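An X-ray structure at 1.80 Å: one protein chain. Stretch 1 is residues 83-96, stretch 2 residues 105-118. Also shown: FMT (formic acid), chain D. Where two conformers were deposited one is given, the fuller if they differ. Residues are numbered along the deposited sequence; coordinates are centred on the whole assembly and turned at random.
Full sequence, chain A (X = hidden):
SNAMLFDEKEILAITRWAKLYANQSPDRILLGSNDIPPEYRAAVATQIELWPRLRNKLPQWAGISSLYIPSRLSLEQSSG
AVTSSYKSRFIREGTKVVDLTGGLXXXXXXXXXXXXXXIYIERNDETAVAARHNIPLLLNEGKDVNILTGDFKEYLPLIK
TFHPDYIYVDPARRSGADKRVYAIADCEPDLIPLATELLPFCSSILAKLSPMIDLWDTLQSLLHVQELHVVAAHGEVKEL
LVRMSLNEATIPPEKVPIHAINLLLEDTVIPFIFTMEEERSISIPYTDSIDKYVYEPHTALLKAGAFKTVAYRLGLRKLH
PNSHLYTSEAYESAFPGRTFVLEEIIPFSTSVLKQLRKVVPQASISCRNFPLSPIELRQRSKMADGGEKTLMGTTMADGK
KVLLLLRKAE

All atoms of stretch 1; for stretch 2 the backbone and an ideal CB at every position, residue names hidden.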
# COMPACT_ATOMS: atom_id res chain seq x y z
N THR A 83 2.88 0.29 -5.75
CA THR A 83 1.83 -0.70 -5.50
C THR A 83 0.97 -0.92 -6.73
O THR A 83 0.56 -2.06 -7.02
CB THR A 83 0.92 -0.31 -4.33
OG1 THR A 83 0.37 1.00 -4.54
CG2 THR A 83 1.73 -0.32 -3.04
N SER A 84 0.71 0.16 -7.49
CA SER A 84 -0.06 0.01 -8.71
C SER A 84 0.61 -1.04 -9.57
O SER A 84 -0.04 -1.95 -10.02
CB SER A 84 -0.20 1.33 -9.47
OG SER A 84 1.03 1.68 -10.07
N SER A 85 1.93 -0.96 -9.76
CA SER A 85 2.61 -1.96 -10.61
C SER A 85 2.69 -3.41 -10.10
O SER A 85 2.79 -4.35 -10.91
CB SER A 85 4.00 -1.47 -11.06
OG SER A 85 4.74 -0.86 -10.01
N TYR A 86 2.69 -3.62 -8.78
CA TYR A 86 2.60 -4.97 -8.20
C TYR A 86 1.34 -5.70 -8.65
O TYR A 86 1.35 -6.90 -8.88
CB TYR A 86 2.60 -4.90 -6.67
CG TYR A 86 2.44 -6.24 -5.97
CD1 TYR A 86 3.52 -7.12 -5.86
CD2 TYR A 86 1.22 -6.62 -5.40
CE1 TYR A 86 3.39 -8.34 -5.21
CE2 TYR A 86 1.08 -7.82 -4.74
CZ TYR A 86 2.17 -8.69 -4.66
OH TYR A 86 2.05 -9.86 -4.02
N LYS A 87 0.24 -4.95 -8.75
CA LYS A 87 -1.03 -5.49 -9.22
C LYS A 87 -0.92 -6.14 -10.59
O LYS A 87 -1.68 -7.07 -10.89
CB LYS A 87 -2.09 -4.39 -9.32
CG LYS A 87 -2.53 -3.83 -7.99
CD LYS A 87 -3.38 -2.58 -8.24
CE LYS A 87 -3.65 -1.87 -6.92
NZ LYS A 87 -2.47 -1.09 -6.43
N SER A 88 0.01 -5.67 -11.42
CA SER A 88 0.11 -6.23 -12.77
C SER A 88 0.43 -7.74 -12.75
O SER A 88 0.12 -8.45 -13.70
CB SER A 88 1.10 -5.46 -13.65
OG SER A 88 2.43 -5.79 -13.28
N ARG A 89 1.03 -8.22 -11.65
CA ARG A 89 1.33 -9.65 -11.49
C ARG A 89 0.09 -10.55 -11.43
O ARG A 89 0.21 -11.76 -11.65
CB ARG A 89 2.23 -9.91 -10.27
CG ARG A 89 1.55 -9.69 -8.91
CD ARG A 89 0.91 -10.95 -8.34
NE ARG A 89 1.88 -11.83 -7.69
CZ ARG A 89 1.58 -13.03 -7.24
NH1 ARG A 89 0.34 -13.48 -7.37
NH2 ARG A 89 2.50 -13.79 -6.66
N PHE A 90 -1.07 -9.98 -11.12
CA PHE A 90 -2.34 -10.76 -11.10
C PHE A 90 -2.94 -10.95 -12.50
O PHE A 90 -3.83 -11.78 -12.69
CB PHE A 90 -3.40 -10.11 -10.20
CG PHE A 90 -3.07 -10.14 -8.73
CD1 PHE A 90 -3.52 -11.19 -7.93
CD2 PHE A 90 -2.29 -9.15 -8.16
CE1 PHE A 90 -3.23 -11.23 -6.57
CE2 PHE A 90 -1.97 -9.18 -6.81
CZ PHE A 90 -2.44 -10.23 -6.01
N ILE A 91 -2.43 -10.22 -13.48
CA ILE A 91 -3.10 -10.13 -14.78
C ILE A 91 -2.30 -10.82 -15.88
O ILE A 91 -1.22 -10.35 -16.25
CB ILE A 91 -3.35 -8.64 -15.16
CG1 ILE A 91 -3.97 -7.84 -14.00
CG2 ILE A 91 -4.20 -8.52 -16.47
CD1 ILE A 91 -5.33 -8.34 -13.49
N ARG A 92 -2.83 -11.91 -16.43
CA ARG A 92 -2.19 -12.58 -17.58
C ARG A 92 -2.07 -11.68 -18.80
O ARG A 92 -2.98 -10.90 -19.10
CB ARG A 92 -2.95 -13.86 -17.95
CG ARG A 92 -2.71 -15.03 -17.03
CD ARG A 92 -3.29 -16.33 -17.64
NE ARG A 92 -2.32 -17.20 -18.33
CZ ARG A 92 -2.22 -17.33 -19.65
NH1 ARG A 92 -3.02 -16.64 -20.46
NH2 ARG A 92 -1.30 -18.15 -20.17
N GLU A 93 -0.94 -11.78 -19.51
CA GLU A 93 -0.68 -10.97 -20.69
C GLU A 93 -1.75 -11.23 -21.77
O GLU A 93 -2.06 -12.38 -22.06
CB GLU A 93 0.73 -11.27 -21.23
CG GLU A 93 1.11 -10.55 -22.53
CD GLU A 93 1.39 -9.06 -22.34
OE1 GLU A 93 2.08 -8.70 -21.35
OE2 GLU A 93 0.92 -8.26 -23.17
N GLY A 94 -2.30 -10.15 -22.34
CA GLY A 94 -3.27 -10.24 -23.44
C GLY A 94 -4.73 -10.51 -23.08
O GLY A 94 -5.52 -10.87 -23.95
N THR A 95 -5.08 -10.33 -21.81
CA THR A 95 -6.44 -10.60 -21.31
C THR A 95 -7.35 -9.35 -21.38
O THR A 95 -6.94 -8.31 -21.92
CB THR A 95 -6.39 -11.09 -19.86
OG1 THR A 95 -5.53 -10.22 -19.11
CG2 THR A 95 -5.86 -12.55 -19.78
N LYS A 96 -8.57 -9.48 -20.85
CA LYS A 96 -9.57 -8.41 -20.78
C LYS A 96 -9.79 -8.02 -19.32
O LYS A 96 -9.89 -8.89 -18.45
CB LYS A 96 -10.92 -8.89 -21.33
CG LYS A 96 -10.96 -9.22 -22.83
CD LYS A 96 -12.29 -9.88 -23.21
CE LYS A 96 -12.35 -11.36 -22.81
NZ LYS A 96 -13.44 -12.13 -23.51
N UNK A 105 -6.69 6.67 -12.57
CA UNK A 105 -6.46 5.64 -13.60
C UNK A 105 -5.11 4.93 -13.50
O UNK A 105 -4.75 4.14 -14.39
CB UNK A 105 -6.58 6.28 -14.99
N UNK A 106 -4.36 5.17 -12.44
CA UNK A 106 -3.05 4.53 -12.35
C UNK A 106 -3.13 3.02 -12.12
O UNK A 106 -2.26 2.28 -12.60
CB UNK A 106 -2.24 5.17 -11.22
N UNK A 107 -4.15 2.55 -11.39
CA UNK A 107 -4.37 1.12 -11.27
C UNK A 107 -4.79 0.54 -12.64
O UNK A 107 -4.29 -0.50 -13.05
CB UNK A 107 -5.43 0.83 -10.21
N UNK A 108 -5.69 1.23 -13.34
CA UNK A 108 -6.17 0.75 -14.63
C UNK A 108 -4.98 0.64 -15.57
O UNK A 108 -4.83 -0.37 -16.25
CB UNK A 108 -7.24 1.68 -15.21
N UNK A 109 -4.12 1.66 -15.57
CA UNK A 109 -2.91 1.65 -16.42
C UNK A 109 -2.00 0.44 -16.08
O UNK A 109 -1.48 -0.23 -16.98
CB UNK A 109 -2.13 2.96 -16.24
N UNK A 110 -1.87 0.15 -14.78
CA UNK A 110 -1.04 -0.99 -14.35
C UNK A 110 -1.63 -2.30 -14.85
O UNK A 110 -0.90 -3.19 -15.25
CB UNK A 110 -0.91 -1.02 -12.83
N UNK A 111 -2.96 -2.41 -14.81
CA UNK A 111 -3.65 -3.59 -15.37
C UNK A 111 -3.44 -3.71 -16.87
O UNK A 111 -3.22 -4.81 -17.40
CB UNK A 111 -5.15 -3.52 -15.07
N UNK A 112 -3.49 -2.58 -17.56
CA UNK A 112 -3.31 -2.52 -19.00
C UNK A 112 -1.86 -2.67 -19.48
O UNK A 112 -1.62 -2.77 -20.68
CB UNK A 112 -3.87 -1.19 -19.51
N UNK A 113 -0.90 -2.68 -18.55
CA UNK A 113 0.49 -3.06 -18.89
C UNK A 113 0.53 -4.51 -19.33
O UNK A 113 1.47 -4.94 -19.98
CB UNK A 113 1.43 -2.84 -17.70
N UNK A 114 -0.51 -5.27 -18.96
CA UNK A 114 -0.58 -6.70 -19.29
C UNK A 114 -1.76 -7.03 -20.21
O UNK A 114 -1.61 -7.74 -21.20
CB UNK A 114 -0.69 -7.53 -18.01
N UNK A 115 -2.94 -6.53 -19.84
CA UNK A 115 -4.17 -6.79 -20.57
C UNK A 115 -4.16 -6.10 -21.93
O UNK A 115 -3.51 -5.07 -22.09
CB UNK A 115 -5.38 -6.33 -19.75
N UNK A 116 -4.87 -6.66 -22.90
CA UNK A 116 -4.96 -6.06 -24.24
C UNK A 116 -6.21 -5.21 -24.40
O UNK A 116 -6.24 -4.31 -25.25
CB UNK A 116 -4.94 -7.15 -25.31
N UNK A 117 -7.25 -5.51 -23.64
CA UNK A 117 -8.51 -4.78 -23.73
C UNK A 117 -9.01 -4.43 -22.34
O UNK A 117 -8.93 -5.26 -21.43
CB UNK A 117 -9.56 -5.60 -24.48
N UNK A 118 -9.54 -3.22 -22.17
CA UNK A 118 -10.07 -2.81 -20.87
C UNK A 118 -11.24 -1.85 -20.95
O UNK A 118 -11.38 -1.08 -21.91
CB UNK A 118 -8.96 -2.16 -20.04
C FMT D . -6.20 4.98 -9.02
O1 FMT D . -6.45 4.29 -10.01
O2 FMT D . -6.26 6.21 -9.02

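Position 105 lies just before a helix with phi 98° and psi 8°. Positive phi by itself favours glycine, and the residue is G105, the N-cap.

At 106 CA-to-CB points sideways, with the ideal CB 4.7 Å from S84 CB. A medium or long apolar chain could reach over S84. I106, with both chi angles t, does so: its CD1 lies 3.7 Å from S84 OG.

Position 107 is also sideways, but its ideal CB is 4.4 Å from K87 CD, and the lysine's ammonium lies within range. An acid would suit best; asparagine or glutamine could also offer an oxygen. The residue is D107, whose OD1 forms a salt bridge with K87 NZ at 3.3 Å, a weak hydrogen bond by its geometry. D107 N donates to O1 of the formic acid at 3.2 Å, at the amino end of the helix.

Positions 108 and 109 have nothing of stretch 1 within 5.5 Å of their ideal CB atoms, so stretch 1 leaves the choice open. They are F108 and I109.

At position 110 CA-to-CB points toward stretch 1, and its ideal CB is already 3.1 Å from S84 O. With the helices so close, a small residue is indicated: glycine, alanine or perhaps serine. A110 fits, its CB 3.1 Å from S84 O and 4.2 Å from S84 CB.

Position 111 starts sideways, its ideal CB 4.6 Å from I91 CG1. An apolar chain such as leucine, isoleucine or methionine would match. L111 turns its end nearer, packing CD2 3.7 Å from I91 CG1.

Position 112 points away, so stretch 1 sets no demand; it holds M112, as selenomethionine.

Position 113 points sideways near S88, its ideal CB 4.8 Å from S88 CB. A small or polar residue would suit. S113 donates from OG to A110 O (2.6 Å), while a water bridges S113 OG and S88 OG.

Position 114 lies beside a cluster of acceptors: its ideal CB is 3.4 Å from I91 O, and S88 O is also accessible. A long donor, lysine or arginine, is the natural choice. K114 folds back with all four chi angles m, so that NZ donates to I91 O at 2.8 Å and S88 O at 3.0 Å. Its carbonyl O accepts from G94 N at 2.8 Å, nearly linearly.

At 115 the ideal CB is 3.3 Å from T95 O and 4.1 Å from I91 CG2, which favours a small apolar group. A115 supplies a methyl, its CB 4.1 Å from I91 CG2.

Position 116 has its ideal CB 4.0 Å from G94 CA, with the carbonyls of G94 and T95 close by; a short donor such as serine or threonine suits. S116 sets OG 3.0 Å from G94 O, and its backbone N donates to T95 O at 2.8 Å.

Position 117 pairs with K96 in a parallel bridge, both side chains on the same face. A long polar chain could lie along the lysine; Q117 brings OE1 3.7 Å from K96 CG.

Position 118 has extended angles open to most residues, and stretch 1 singles out none; it is G118.

Stretch 2, residues 105-118: GIDFIALMSKASQG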
# COMPACT_ATOMS: atom_id res chain seq x y z
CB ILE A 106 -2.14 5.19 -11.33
CG1 ILE A 106 -0.71 4.65 -11.49
CG2 ILE A 106 -2.69 5.00 -9.93
CD1 ILE A 106 0.31 5.27 -10.57
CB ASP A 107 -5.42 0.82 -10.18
CG ASP A 107 -4.88 1.08 -8.76
OD1 ASP A 107 -3.65 1.06 -8.57
OD2 ASP A 107 -5.68 1.28 -7.82
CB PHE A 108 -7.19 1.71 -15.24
CG PHE A 108 -7.71 1.28 -16.57
CD1 PHE A 108 -8.60 0.21 -16.66
CD2 PHE A 108 -7.38 1.98 -17.74
CE1 PHE A 108 -9.14 -0.19 -17.91
CE2 PHE A 108 -7.90 1.59 -18.99
CZ PHE A 108 -8.78 0.50 -19.07
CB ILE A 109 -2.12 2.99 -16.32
CG1 ILE A 109 -2.98 4.17 -16.82
CG2 ILE A 109 -0.79 2.94 -17.08
CD1 ILE A 109 -3.27 4.11 -18.28
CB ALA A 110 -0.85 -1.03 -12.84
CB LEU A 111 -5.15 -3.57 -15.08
CG LEU A 111 -5.63 -3.43 -13.63
CD1 LEU A 111 -7.15 -3.40 -13.66
CD2 LEU A 111 -5.11 -4.54 -12.74
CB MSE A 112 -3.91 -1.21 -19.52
CG MSE A 112 -5.42 -1.10 -19.36
SE MSE A 112 -6.43 -2.47 -20.29
CE MSE A 112 -5.77 -2.19 -22.08
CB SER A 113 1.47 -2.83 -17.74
OG SER A 113 1.26 -3.74 -16.66
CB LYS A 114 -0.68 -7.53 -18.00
CG LYS A 114 0.52 -7.39 -17.03
CD LYS A 114 1.80 -8.15 -17.53
CE LYS A 114 1.74 -9.65 -17.27
NZ LYS A 114 1.58 -10.06 -15.81
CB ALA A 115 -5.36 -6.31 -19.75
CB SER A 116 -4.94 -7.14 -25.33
OG SER A 116 -5.92 -8.14 -25.08
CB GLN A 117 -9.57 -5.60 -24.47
CG GLN A 117 -9.14 -6.17 -25.81
CD GLN A 117 -10.17 -7.12 -26.37
OE1 GLN A 117 -10.02 -8.34 -26.30
NE2 GLN A 117 -11.25 -6.57 -26.89
O HOH W 1 3.45 -8.45 -14.16
O HOH W 2 3.67 -4.76 -16.00
O HOH W 3 1.45 -5.77 -22.45
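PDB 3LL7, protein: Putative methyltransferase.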